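Decapping and exoribonuclease protein 1 (Kluyveromyces lactis, PDB 4GPS) removes NAD caps and N7-methylguanosine caps from RNA 5' ends and also degrades RNA as a 5'-3' exoribonuclease, using a divalent metal cation. Local coordinates at residues G58-S63 and L410-A415; S199-V204 and T399-I404; A241-L246 and T292-S297. One frame throughout, in Å; residues are numbered along the deposited sequence.

Contact 1. Residues G58-S63 and L410-A415; sequences GSLVLS and LSISPA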
ATOM      1  N   GLY A  58      13.884 -28.989  -2.328  1.00 83.10           N
ATOM      2  CA  GLY A  58      13.465 -28.071  -1.204  1.00 84.86           C
ATOM      3  C   GLY A  58      13.489 -26.591  -1.577  1.00 82.92           C
ATOM      4  O   GLY A  58      12.607 -25.829  -1.161  1.00 81.07           O
ATOM      5  N   SER A  59      14.500 -26.194  -2.354  1.00 80.09           N
ATOM      6  CA  SER A  59      14.673 -24.814  -2.811  1.00 76.33           C
ATOM      7  C   SER A  59      14.286 -24.590  -4.273  1.00 72.04           C
ATOM      8  O   SER A  59      13.917 -25.519  -4.990  1.00 73.12           O
ATOM      9  CB  SER A  59      16.117 -24.364  -2.622  1.00 75.49           C
ATOM     10  OG  SER A  59      16.411 -24.217  -1.250  1.00 82.18           O
ATOM     11  N   LEU A  60      14.375 -23.340  -4.704  1.00 65.96           N
ATOM     12  CA  LEU A  60      14.035 -22.970  -6.065  1.00 63.31           C
ATOM     13  C   LEU A  60      14.621 -21.632  -6.477  1.00 62.36           C
ATOM     14  O   LEU A  60      14.489 -20.643  -5.752  1.00 61.74           O
ATOM     15  CB  LEU A  60      12.523 -22.881  -6.233  1.00 63.96           C
ATOM     16  CG  LEU A  60      12.204 -22.013  -7.452  1.00 70.18           C
ATOM     17  CD1 LEU A  60      12.347 -22.866  -8.711  1.00 72.59           C
ATOM     18  CD2 LEU A  60      10.814 -21.418  -7.352  1.00 71.63           C
ATOM     19  N   VAL A  61      15.293 -21.601  -7.628  1.00 60.33           N
ATOM     20  CA  VAL A  61      15.793 -20.336  -8.151  1.00 56.10           C
ATOM     21  C   VAL A  61      15.098 -20.229  -9.507  1.00 57.33           C
ATOM     22  O   VAL A  61      15.099 -21.176 -10.287  1.00 55.45           O
ATOM     23  CB  VAL A  61      17.321 -20.278  -8.257  1.00 52.39           C
ATOM     24  CG1 VAL A  61      17.741 -18.956  -8.885  1.00 50.97           C
ATOM     25  CG2 VAL A  61      17.928 -20.319  -6.856  1.00 50.88           C
ATOM     26  N   LEU A  62      14.458 -19.087  -9.752  1.00 56.18           N
ATOM     27  CA  LEU A  62      13.682 -18.886 -10.959  1.00 55.34           C
ATOM     28  C   LEU A  62      13.742 -17.446 -11.426  1.00 59.62           C
ATOM     29  O   LEU A  62      13.418 -16.524 -10.672  1.00 62.09           O
ATOM     30  CB  LEU A  62      12.233 -19.247 -10.666  1.00 55.09           C
ATOM     31  CG  LEU A  62      11.405 -19.975 -11.720  1.00 61.09           C
ATOM     32  CD1 LEU A  62      10.008 -20.174 -11.159  1.00 63.96           C
ATOM     33  CD2 LEU A  62      11.350 -19.191 -13.002  1.00 62.09           C
ATOM     34  N   SER A  63      14.174 -17.245 -12.664  1.00 57.79           N
ATOM     35  CA  SER A  63      14.225 -15.904 -13.213  1.00 55.97           C
ATOM     36  C   SER A  63      12.784 -15.509 -13.584  1.00 54.10           C
ATOM     37  O   SER A  63      12.018 -16.325 -14.111  1.00 53.99           O
ATOM     38  CB  SER A  63      15.097 -15.887 -14.458  1.00 56.65           C
ATOM     39  OG  SER A  63      14.743 -14.791 -15.283  1.00 57.96           O
ATOM     40  N   LEU A 410      13.735 -14.748  -8.713  1.00 46.42           N
ATOM     41  CA  LEU A 410      13.041 -15.211  -7.524  1.00 45.92           C
ATOM     42  C   LEU A 410      13.768 -16.374  -6.848  1.00 48.96           C
ATOM     43  O   LEU A 410      14.126 -17.333  -7.509  1.00 50.41           O
ATOM     44  CB  LEU A 410      11.610 -15.660  -7.915  1.00 48.93           C
ATOM     45  CG  LEU A 410      10.852 -16.524  -6.895  1.00 45.15           C
ATOM     46  CD1 LEU A 410      10.558 -15.663  -5.675  1.00 36.21           C
ATOM     47  CD2 LEU A 410       9.571 -17.099  -7.496  1.00 43.21           C
ATOM     48  N   SER A 411      13.972 -16.282  -5.534  1.00 51.90           N
ATOM     49  CA  SER A 411      14.618 -17.343  -4.739  1.00 52.30           C
ATOM     50  C   SER A 411      13.755 -17.810  -3.566  1.00 52.05           C
ATOM     51  O   SER A 411      13.352 -16.999  -2.737  1.00 56.07           O
ATOM     52  CB  SER A 411      15.952 -16.868  -4.172  1.00 48.72           C
ATOM     53  OG  SER A 411      16.971 -17.082  -5.107  1.00 58.22           O
ATOM     54  N   ILE A 412      13.487 -19.112  -3.496  1.00 50.16           N
ATOM     55  CA  ILE A 412      12.684 -19.685  -2.415  1.00 48.36           C
ATOM     56  C   ILE A 412      13.423 -20.857  -1.746  1.00 52.54           C
ATOM     57  O   ILE A 412      13.785 -21.838  -2.387  1.00 58.07           O
ATOM     58  CB  ILE A 412      11.316 -20.216  -2.917  1.00 40.75           C
ATOM     59  CG1 ILE A 412      10.558 -19.117  -3.656  1.00 43.87           C
ATOM     60  CG2 ILE A 412      10.470 -20.651  -1.731  1.00 42.30           C
ATOM     61  CD1 ILE A 412       9.164 -19.529  -4.141  1.00 42.72           C
ATOM     62  N   SER A 413      13.654 -20.753  -0.450  1.00 53.81           N
ATOM     63  CA  SER A 413      14.329 -21.813   0.285  1.00 55.03           C
ATOM     64  C   SER A 413      13.600 -21.945   1.610  1.00 54.78           C
ATOM     65  O   SER A 413      13.099 -20.960   2.159  1.00 49.84           O
ATOM     66  CB  SER A 413      15.790 -21.457   0.507  1.00 51.96           C
ATOM     67  OG  SER A 413      15.875 -20.126   0.940  1.00 54.54           O
ATOM     68  N   PRO A 414      13.535 -23.164   2.144  1.00 56.58           N
ATOM     69  CA  PRO A 414      12.838 -23.393   3.413  1.00 58.37           C
ATOM     70  C   PRO A 414      13.505 -22.738   4.609  1.00 57.98           C
ATOM     71  O   PRO A 414      14.723 -22.678   4.682  1.00 61.99           O
ATOM     72  CB  PRO A 414      12.810 -24.919   3.514  1.00 56.48           C
ATOM     73  CG  PRO A 414      14.100 -25.312   2.882  1.00 53.06           C
ATOM     74  CD  PRO A 414      14.229 -24.381   1.683  1.00 55.07           C
ATOM     75  N   ALA A 415      12.690 -22.218   5.520  1.00 56.67           N
ATOM     76  CA  ALA A 415      13.189 -21.599   6.744  1.00 54.38           C
ATOM     77  C   ALA A 415      12.952 -22.635   7.847  1.00 50.14           C
ATOM     78  O   ALA A 415      12.061 -23.471   7.724  1.00 49.14           O
ATOM     79  CB  ALA A 415      12.428 -20.340   7.033  1.00 54.91           C
TER
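Leu60 and Leu62 dock through their backbones onto Ile412 and Leu410, adding the short strand 60-63 antiparallel to the second arm of the 399-404/409-414 beta hairpin. Both hydrogen-bonded pairs of this ladder are complete. Leu60 N donates to Ile412 O at 2.8 Å, although the N-H points well off the line to the oxygen (130°). The return bond from Ile412 N to Leu60 O, 2.9 Å long, is nearly straight at 171°, and in both bonds the donor lies in the carbonyl plane. One pair further along, Leu62 N reaches Leu410 O, while Leu410 N answers with a 2.7 Å bond to Leu62 O. The intervening Ser411, like Ser413 and Ala415, turns its backbone polar groups to the other hairpin arm and bonds Gln403, Lys401 and Thr399 respectively, so the strand 409-414 is engaged along both edges. Ile412 O carries a second, weaker load, for Ser59 CA comes within 3.1 Å of it in a CA-H...O contact.

Side chains divide by face. With CG anti to the backbone N (chi1 159°), Leu60 lies side by side with Ile412, CD2 of the former 4.1 Å from CD1 of the latter; together with Leu62 and Leu410 they face helix 370-393, where Asn387, Val383 and Leu391 receive them. On the other face the contact is sparse, with Val61 CG2 set against Ser411 OG at van der Waals distance. The ladder thus fastens the first modelled residues of the chain to its C-terminal hairpin. Beyond the last bridge, Ser59 OG rests against Ser413 CB at 3.3 Å, and Pro414 brings CD to within 3.6 Å of Gly58 O.

Contact 2. Residues S199-V204 and T399-I404; sequences SLLMTV and TFKVQI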
ATOM      1  N   SER A 199      13.018  -9.143   0.315  1.00 38.88           N
ATOM      2  CA  SER A 199      13.196 -10.343   1.096  1.00 39.93           C
ATOM      3  C   SER A 199      11.994 -10.435   2.040  1.00 43.01           C
ATOM      4  O   SER A 199      11.699  -9.496   2.789  1.00 41.69           O
ATOM      5  CB  SER A 199      14.506 -10.234   1.881  1.00 44.36           C
ATOM      6  OG  SER A 199      14.723 -11.384   2.657  1.00 50.03           O
ATOM      7  N   LEU A 200      11.303 -11.566   2.016  1.00 39.12           N
ATOM      8  CA  LEU A 200      10.124 -11.717   2.850  1.00 38.86           C
ATOM      9  C   LEU A 200       9.990 -13.167   3.283  1.00 41.58           C
ATOM     10  O   LEU A 200      10.745 -14.018   2.828  1.00 43.79           O
ATOM     11  CB  LEU A 200       8.851 -11.305   2.053  1.00 42.08           C
ATOM     12  CG  LEU A 200       8.609  -9.837   1.657  1.00 43.49           C
ATOM     13  CD1 LEU A 200       7.398  -9.674   0.732  1.00 37.79           C
ATOM     14  CD2 LEU A 200       8.401  -9.058   2.908  1.00 42.96           C
ATOM     15  N   LEU A 201       9.011 -13.434   4.152  1.00 46.40           N
ATOM     16  CA  LEU A 201       8.693 -14.778   4.628  1.00 45.47           C
ATOM     17  C   LEU A 201       7.277 -15.069   4.185  1.00 46.69           C
ATOM     18  O   LEU A 201       6.394 -14.213   4.280  1.00 49.94           O
ATOM     19  CB  LEU A 201       8.754 -14.865   6.148  1.00 46.53           C
ATOM     20  CG  LEU A 201      10.129 -14.699   6.786  1.00 52.65           C
ATOM     21  CD1 LEU A 201      10.014 -15.139   8.242  1.00 54.07           C
ATOM     22  CD2 LEU A 201      11.187 -15.548   6.057  1.00 45.20           C
ATOM     23  N   MET A 202       7.062 -16.274   3.688  1.00 44.05           N
ATOM     24  CA  MET A 202       5.746 -16.651   3.224  1.00 45.41           C
ATOM     25  C   MET A 202       5.504 -18.033   3.741  1.00 47.56           C
ATOM     26  O   MET A 202       6.269 -18.962   3.451  1.00 45.34           O
ATOM     27  CB  MET A 202       5.682 -16.584   1.697  1.00 48.35           C
ATOM     28  CG  MET A 202       5.808 -15.150   1.216  1.00 48.73           C
ATOM     29  SD  MET A 202       5.525 -14.790  -0.527  1.00 50.06           S
ATOM     30  CE  MET A 202       4.158 -15.692  -0.786  1.00 50.21           C
ATOM     31  N   THR A 203       4.452 -18.144   4.549  1.00 44.94           N
ATOM     32  CA  THR A 203       4.090 -19.392   5.181  1.00 44.23           C
ATOM     33  C   THR A 203       2.881 -20.069   4.553  1.00 44.87           C
ATOM     34  O   THR A 203       1.806 -19.479   4.483  1.00 47.44           O
ATOM     35  CB  THR A 203       3.785 -19.181   6.707  1.00 44.69           C
ATOM     36  OG1 THR A 203       4.953 -18.672   7.373  1.00 48.09           O
ATOM     37  CG2 THR A 203       3.365 -20.506   7.353  1.00 39.49           C
ATOM     38  N   VAL A 204       3.054 -21.309   4.098  1.00 43.38           N
ATOM     39  CA  VAL A 204       1.936 -22.059   3.539  1.00 44.66           C
ATOM     40  C   VAL A 204       1.263 -22.702   4.737  1.00 47.95           C
ATOM     41  O   VAL A 204       1.792 -23.663   5.314  1.00 47.64           O
ATOM     42  CB  VAL A 204       2.390 -23.185   2.586  1.00 43.71           C
ATOM     43  CG1 VAL A 204       1.191 -24.045   2.190  1.00 37.63           C
ATOM     44  CG2 VAL A 204       3.045 -22.595   1.348  1.00 39.00           C
ATOM     45  N   THR A 399       7.228 -22.713   6.306  1.00 52.32           N
ATOM     46  CA  THR A 399       7.699 -21.346   6.119  1.00 53.36           C
ATOM     47  C   THR A 399       8.920 -21.260   5.176  1.00 52.98           C
ATOM     48  O   THR A 399       9.867 -22.040   5.292  1.00 55.42           O
ATOM     49  CB  THR A 399       7.997 -20.673   7.494  1.00 53.69           C
ATOM     50  OG1 THR A 399       6.856 -20.816   8.361  1.00 54.22           O
ATOM     51  CG2 THR A 399       8.273 -19.196   7.308  1.00 48.06           C
ATOM     52  N   PHE A 400       8.872 -20.294   4.254  1.00 50.47           N
ATOM     53  CA  PHE A 400       9.893 -20.090   3.234  1.00 48.25           C
ATOM     54  C   PHE A 400      10.443 -18.665   3.143  1.00 51.76           C
ATOM     55  O   PHE A 400       9.703 -17.697   3.310  1.00 55.02           O
ATOM     56  CB  PHE A 400       9.314 -20.456   1.847  1.00 48.45           C
ATOM     57  CG  PHE A 400       8.863 -21.887   1.726  1.00 49.68           C
ATOM     58  CD1 PHE A 400       7.629 -22.292   2.235  1.00 46.62           C
ATOM     59  CD2 PHE A 400       9.699 -22.844   1.165  1.00 47.77           C
ATOM     60  CE1 PHE A 400       7.239 -23.628   2.192  1.00 48.20           C
ATOM     61  CE2 PHE A 400       9.307 -24.192   1.123  1.00 52.73           C
ATOM     62  CZ  PHE A 400       8.077 -24.580   1.636  1.00 46.81           C
ATOM     63  N   LYS A 401      11.738 -18.532   2.871  1.00 51.20           N
ATOM     64  CA  LYS A 401      12.323 -17.210   2.700  1.00 51.15           C
ATOM     65  C   LYS A 401      12.117 -16.899   1.226  1.00 50.52           C
ATOM     66  O   LYS A 401      12.538 -17.671   0.362  1.00 48.72           O
ATOM     67  CB  LYS A 401      13.822 -17.200   2.999  1.00 58.78           C
ATOM     68  CG  LYS A 401      14.194 -17.378   4.461  1.00 73.21           C
ATOM     69  CD  LYS A 401      15.630 -16.915   4.693  1.00 83.93           C
ATOM     70  CE  LYS A 401      16.022 -16.993   6.167  1.00 89.48           C
ATOM     71  NZ  LYS A 401      17.331 -16.296   6.394  1.00 90.32           N
ATOM     72  N   VAL A 402      11.470 -15.776   0.929  1.00 47.22           N
ATOM     73  CA  VAL A 402      11.217 -15.421  -0.448  1.00 48.21           C
ATOM     74  C   VAL A 402      12.040 -14.213  -0.807  1.00 53.35           C
ATOM     75  O   VAL A 402      11.990 -13.172  -0.111  1.00 53.28           O
ATOM     76  CB  VAL A 402       9.714 -15.134  -0.695  1.00 48.21           C
ATOM     77  CG1 VAL A 402       9.522 -14.630  -2.093  1.00 44.21           C
ATOM     78  CG2 VAL A 402       8.895 -16.401  -0.495  1.00 45.34           C
ATOM     79  N   GLN A 403      12.818 -14.346  -1.885  1.00 52.97           N
ATOM     80  CA  GLN A 403      13.664 -13.239  -2.318  1.00 51.10           C
ATOM     81  C   GLN A 403      13.603 -12.962  -3.784  1.00 48.08           C
ATOM     82  O   GLN A 403      13.440 -13.874  -4.616  1.00 45.99           O
ATOM     83  CB  GLN A 403      15.113 -13.476  -1.908  1.00 56.64           C
ATOM     84  CG  GLN A 403      15.250 -13.445  -0.421  1.00 64.99           C
ATOM     85  CD  GLN A 403      16.535 -14.040   0.049  1.00 70.07           C
ATOM     86  OE1 GLN A 403      17.607 -13.509  -0.231  1.00 71.25           O
ATOM     87  NE2 GLN A 403      16.443 -15.156   0.769  1.00 71.74           N
ATOM     88  N   ILE A 404      13.753 -11.684  -4.094  1.00 44.14           N
ATOM     89  CA  ILE A 404      13.718 -11.245  -5.458  1.00 44.81           C
ATOM     90  C   ILE A 404      14.845 -10.248  -5.732  1.00 51.52           C
ATOM     91  O   ILE A 404      14.864  -9.165  -5.150  1.00 53.17           O
ATOM     92  CB  ILE A 404      12.340 -10.628  -5.783  1.00 40.56           C
ATOM     93  CG1 ILE A 404      11.246 -11.670  -5.548  1.00 36.84           C
ATOM     94  CG2 ILE A 404      12.295 -10.171  -7.258  1.00 40.87           C
ATOM     95  CD1 ILE A 404       9.822 -11.217  -6.048  1.00 33.61           C
TER
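Met202, with CG anti to its carbonyl carbon (chi1 -67°), lays its side chain obliquely across Val402, and the CG2 methyl of Val402 meets both CG and SD of Met202, the SD at 3.7 Å. This is the dense side of an antiparallel ladder between strands 199-204 and 399-404, where Leu200, Met202, Phe400 and Val402 are all buried; Leu388 and Leu391 of helix 370-393 close over Met202 and Phe400. The Phe400 ring turns an edge to Met202 O, with CD1 3.8 Å from it. That oxygen also accepts the Phe400 N-H at 3.0 Å, from above its carbonyl plane (37° out of it). Leu200 and Val402 are joined more tightly, Val402 N giving Leu200 O a bond of 2.7 Å.

The opposite face is looser and partly open to solvent. Leu201 and Lys401 run side by side, touching through Leu201 CD2 and Lys401 CG at 3.9 Å, and the rest of the lysine chain continues extended. Ser199 OG merely grazes Gln403 CG. At one end of this face, Thr203 OG1 and Thr399 OG1 share a hydrogen bond of 3.0 Å. The chemistry is therefore split: apolar contacts hold the buried face under helix 370-393, whereas the other, Leu201 apart, relies on the threonine hydroxyl pair and on polar side chains that solvent can reach.

Contact 3. Residues A241-L246 and T292-S297; sequences ALEDLL and TEIKSS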
ATOM      1  N   ALA A 241       3.483  15.070  11.620  1.00 44.36           N
ATOM      2  CA  ALA A 241       2.938  16.390  11.897  1.00 45.20           C
ATOM      3  C   ALA A 241       1.827  16.748  10.897  1.00 46.95           C
ATOM      4  O   ALA A 241       0.815  17.331  11.272  1.00 47.43           O
ATOM      5  CB  ALA A 241       4.043  17.441  11.850  1.00 41.87           C
ATOM      6  N   LEU A 242       2.004  16.398   9.626  1.00 49.04           N
ATOM      7  CA  LEU A 242       0.971  16.719   8.641  1.00 48.32           C
ATOM      8  C   LEU A 242      -0.331  15.966   8.983  1.00 48.26           C
ATOM      9  O   LEU A 242      -1.409  16.572   9.005  1.00 48.03           O
ATOM     10  CB  LEU A 242       1.443  16.394   7.210  1.00 42.01           C
ATOM     11  CG  LEU A 242       0.356  16.549   6.136  1.00 38.14           C
ATOM     12  CD1 LEU A 242      -0.093  18.009   6.023  1.00 40.61           C
ATOM     13  CD2 LEU A 242       0.888  16.082   4.827  1.00 39.70           C
ATOM     14  N   GLU A 243      -0.232  14.665   9.263  1.00 47.89           N
ATOM     15  CA  GLU A 243      -1.406  13.871   9.642  1.00 50.22           C
ATOM     16  C   GLU A 243      -2.032  14.485  10.908  1.00 52.02           C
ATOM     17  O   GLU A 243      -3.255  14.673  11.004  1.00 49.54           O
ATOM     18  CB  GLU A 243      -0.986  12.415   9.903  1.00 51.49           C
ATOM     19  CG  GLU A 243      -0.598  11.693   8.599  1.00 60.51           C
ATOM     20  CD  GLU A 243       0.195  10.409   8.782  1.00 63.06           C
ATOM     21  OE1 GLU A 243       0.630   9.838   7.748  1.00 60.98           O
ATOM     22  OE2 GLU A 243       0.379   9.973   9.945  1.00 66.88           O
ATOM     23  N   ASP A 244      -1.174  14.823  11.863  1.00 51.60           N
ATOM     24  CA  ASP A 244      -1.608  15.416  13.125  1.00 56.71           C
ATOM     25  C   ASP A 244      -2.462  16.665  12.898  1.00 53.13           C
ATOM     26  O   ASP A 244      -3.539  16.806  13.470  1.00 53.40           O
ATOM     27  CB  ASP A 244      -0.388  15.783  13.965  1.00 66.71           C
ATOM     28  CG  ASP A 244      -0.639  15.624  15.446  1.00 77.37           C
ATOM     29  OD1 ASP A 244      -1.622  16.215  15.952  1.00 80.04           O
ATOM     30  OD2 ASP A 244       0.152  14.907  16.106  1.00 85.10           O
ATOM     31  N   LEU A 245      -1.960  17.565  12.061  1.00 48.46           N
ATOM     32  CA  LEU A 245      -2.638  18.812  11.704  1.00 44.74           C
ATOM     33  C   LEU A 245      -3.984  18.637  10.934  1.00 43.00           C
ATOM     34  O   LEU A 245      -4.912  19.411  11.138  1.00 45.01           O
ATOM     35  CB  LEU A 245      -1.652  19.673  10.881  1.00 44.21           C
ATOM     36  CG  LEU A 245      -2.115  21.000  10.274  1.00 47.94           C
ATOM     37  CD1 LEU A 245      -2.334  22.030  11.416  1.00 38.50           C
ATOM     38  CD2 LEU A 245      -1.061  21.494   9.267  1.00 39.94           C
ATOM     39  N   LEU A 246      -4.105  17.615  10.078  1.00 42.00           N
ATOM     40  CA  LEU A 246      -5.332  17.415   9.277  1.00 40.04           C
ATOM     41  C   LEU A 246      -6.419  16.545   9.919  1.00 42.23           C
ATOM     42  O   LEU A 246      -7.588  16.602   9.545  1.00 39.28           O
ATOM     43  CB  LEU A 246      -4.961  16.837   7.884  1.00 34.70           C
ATOM     44  CG  LEU A 246      -3.942  17.688   7.085  1.00 35.79           C
ATOM     45  CD1 LEU A 246      -3.459  16.946   5.904  1.00 38.03           C
ATOM     46  CD2 LEU A 246      -4.528  19.008   6.665  1.00 31.20           C
ATOM     47  N   THR A 292      -9.302   8.579   3.363  1.00 41.36           N
ATOM     48  CA  THR A 292      -8.391   9.582   2.808  1.00 38.52           C
ATOM     49  C   THR A 292      -6.978   9.350   3.394  1.00 42.64           C
ATOM     50  O   THR A 292      -6.756   9.477   4.603  1.00 40.44           O
ATOM     51  CB  THR A 292      -8.918  10.990   3.159  1.00 40.10           C
ATOM     52  OG1 THR A 292     -10.222  11.138   2.577  1.00 42.52           O
ATOM     53  CG2 THR A 292      -7.960  12.107   2.639  1.00 35.79           C
ATOM     54  N   GLU A 293      -6.046   8.967   2.524  1.00 41.17           N
ATOM     55  CA  GLU A 293      -4.672   8.672   2.906  1.00 42.74           C
ATOM     56  C   GLU A 293      -3.850   9.943   2.678  1.00 45.07           C
ATOM     57  O   GLU A 293      -3.835  10.520   1.581  1.00 41.94           O
ATOM     58  CB  GLU A 293      -4.137   7.494   2.075  1.00 44.29           C
ATOM     59  CG  GLU A 293      -5.145   6.346   1.993  1.00 54.02           C
ATOM     60  CD  GLU A 293      -4.505   4.980   1.919  1.00 58.76           C
ATOM     61  OE1 GLU A 293      -3.610   4.709   2.740  1.00 64.79           O
ATOM     62  OE2 GLU A 293      -4.900   4.171   1.056  1.00 58.29           O
ATOM     63  N   ILE A 294      -3.199  10.368   3.751  1.00 42.64           N
ATOM     64  CA  ILE A 294      -2.407  11.578   3.814  1.00 42.69           C
ATOM     65  C   ILE A 294      -0.918  11.352   3.508  1.00 44.63           C
ATOM     66  O   ILE A 294      -0.269  10.475   4.087  1.00 43.65           O
ATOM     67  CB  ILE A 294      -2.592  12.189   5.217  1.00 44.89           C
ATOM     68  CG1 ILE A 294      -4.096  12.421   5.429  1.00 42.84           C
ATOM     69  CG2 ILE A 294      -1.743  13.471   5.393  1.00 38.92           C
ATOM     70  CD1 ILE A 294      -4.441  12.976   6.761  1.00 42.61           C
ATOM     71  N   LYS A 295      -0.400  12.142   2.574  1.00 43.61           N
ATOM     72  CA  LYS A 295       1.007  12.053   2.171  1.00 45.11           C
ATOM     73  C   LYS A 295       1.664  13.431   2.288  1.00 43.27           C
ATOM     74  O   LYS A 295       1.068  14.465   1.933  1.00 43.03           O
ATOM     75  CB  LYS A 295       1.137  11.541   0.720  1.00 36.56           C
ATOM     76  CG  LYS A 295       0.698  10.107   0.504  1.00 47.38           C
ATOM     77  CD  LYS A 295       1.630   9.121   1.215  1.00 45.43           C
ATOM     78  CE  LYS A 295       1.194   7.710   0.996  1.00 48.73           C
ATOM     79  NZ  LYS A 295       2.065   6.748   1.694  1.00 55.42           N
ATOM     80  N   SER A 296       2.881  13.425   2.813  1.00 42.91           N
ATOM     81  CA  SER A 296       3.684  14.625   2.973  1.00 45.41           C
ATOM     82  C   SER A 296       4.670  14.644   1.798  1.00 45.52           C
ATOM     83  O   SER A 296       5.338  13.654   1.535  1.00 41.19           O
ATOM     84  CB  SER A 296       4.449  14.550   4.290  1.00 45.80           C
ATOM     85  OG  SER A 296       5.308  15.658   4.443  1.00 48.71           O
ATOM     86  N   SER A 297       4.776  15.763   1.088  1.00 46.76           N
ATOM     87  CA  SER A 297       5.701  15.803  -0.041  1.00 43.59           C
ATOM     88  C   SER A 297       6.254  17.188  -0.371  1.00 44.07           C
ATOM     89  O   SER A 297       5.762  18.217   0.080  1.00 43.83           O
ATOM     90  CB  SER A 297       4.986  15.258  -1.287  1.00 45.93           C
ATOM     91  OG  SER A 297       5.882  14.957  -2.332  1.00 47.25           O
TER
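Ile294 swings CG2 anti to its backbone N (CG1 at chi1 -57°), and Leu242 holds CG anti to its own (chi1 173°); the two side chains then cross, CG2 of Ile294 lying 3.7 Å from CD2 of Leu242. The same Ile294 methyl meets Leu246 CD1 at 3.9 Å and Glu243 CG at 3.8 Å, so one residue of strand 290-297 is gripped by three of helix 233-246. Leu242 CD2 reaches further, to 3.3 Å from Lys295 O, and brushes Ser296 CB; the hydroxyl of that serine bonds Thr238.

Glu293-Ile294-Lys295 matches the (D/E)XK signature of the PD-(D/E)XK nuclease family, with Asp282 on the adjoining strand 273-285. Glu243, Asp282, Glu293 and Ile294 bind a divalent metal cation, Ile294 necessarily through its backbone, probably the carbonyl O. Glu243 extends past the Ile294 side chain, bringing OE1 to 3.8 Å from Ile294 O. Ile294 N is hydrogen-bonded to Asp282 OD2. With an alanine in place of Ile294, CG1, CG2 and CD1 are gone, and a gap would probably open between the strand and Leu242 and Leu246, with the Glu243 chain freer to turn. The CB of Lys295 points away from the helix, and its side chain comes within about 3 Å of that of Gln317 (nearest atoms); both residues probably bind substrate. A citrate, probably from the crystallisation liquor, lies beside Lys295.

Contacts 1 and 2 are neighbouring strand pairings on either side of the 399-404/409-414 hairpin, their centres about 9 Å apart. They meet through that hairpin, with Leu410 CD1 3.6 Å from Gln403 O and Ile412 CG2 packed on Phe400 CD2 at 3.7 Å. Contact 3, at the metal site, lies on the other side of the chain's centre: about 32 Å from contact 2 and 40 Å from contact 1 between centres, with nearest atoms about 17 and 25 Å away. Along the sequence, contact 1 encloses contact 2, which in turn encloses contact 3, so the metal-binding segments lie within loops that the two strand pairings close.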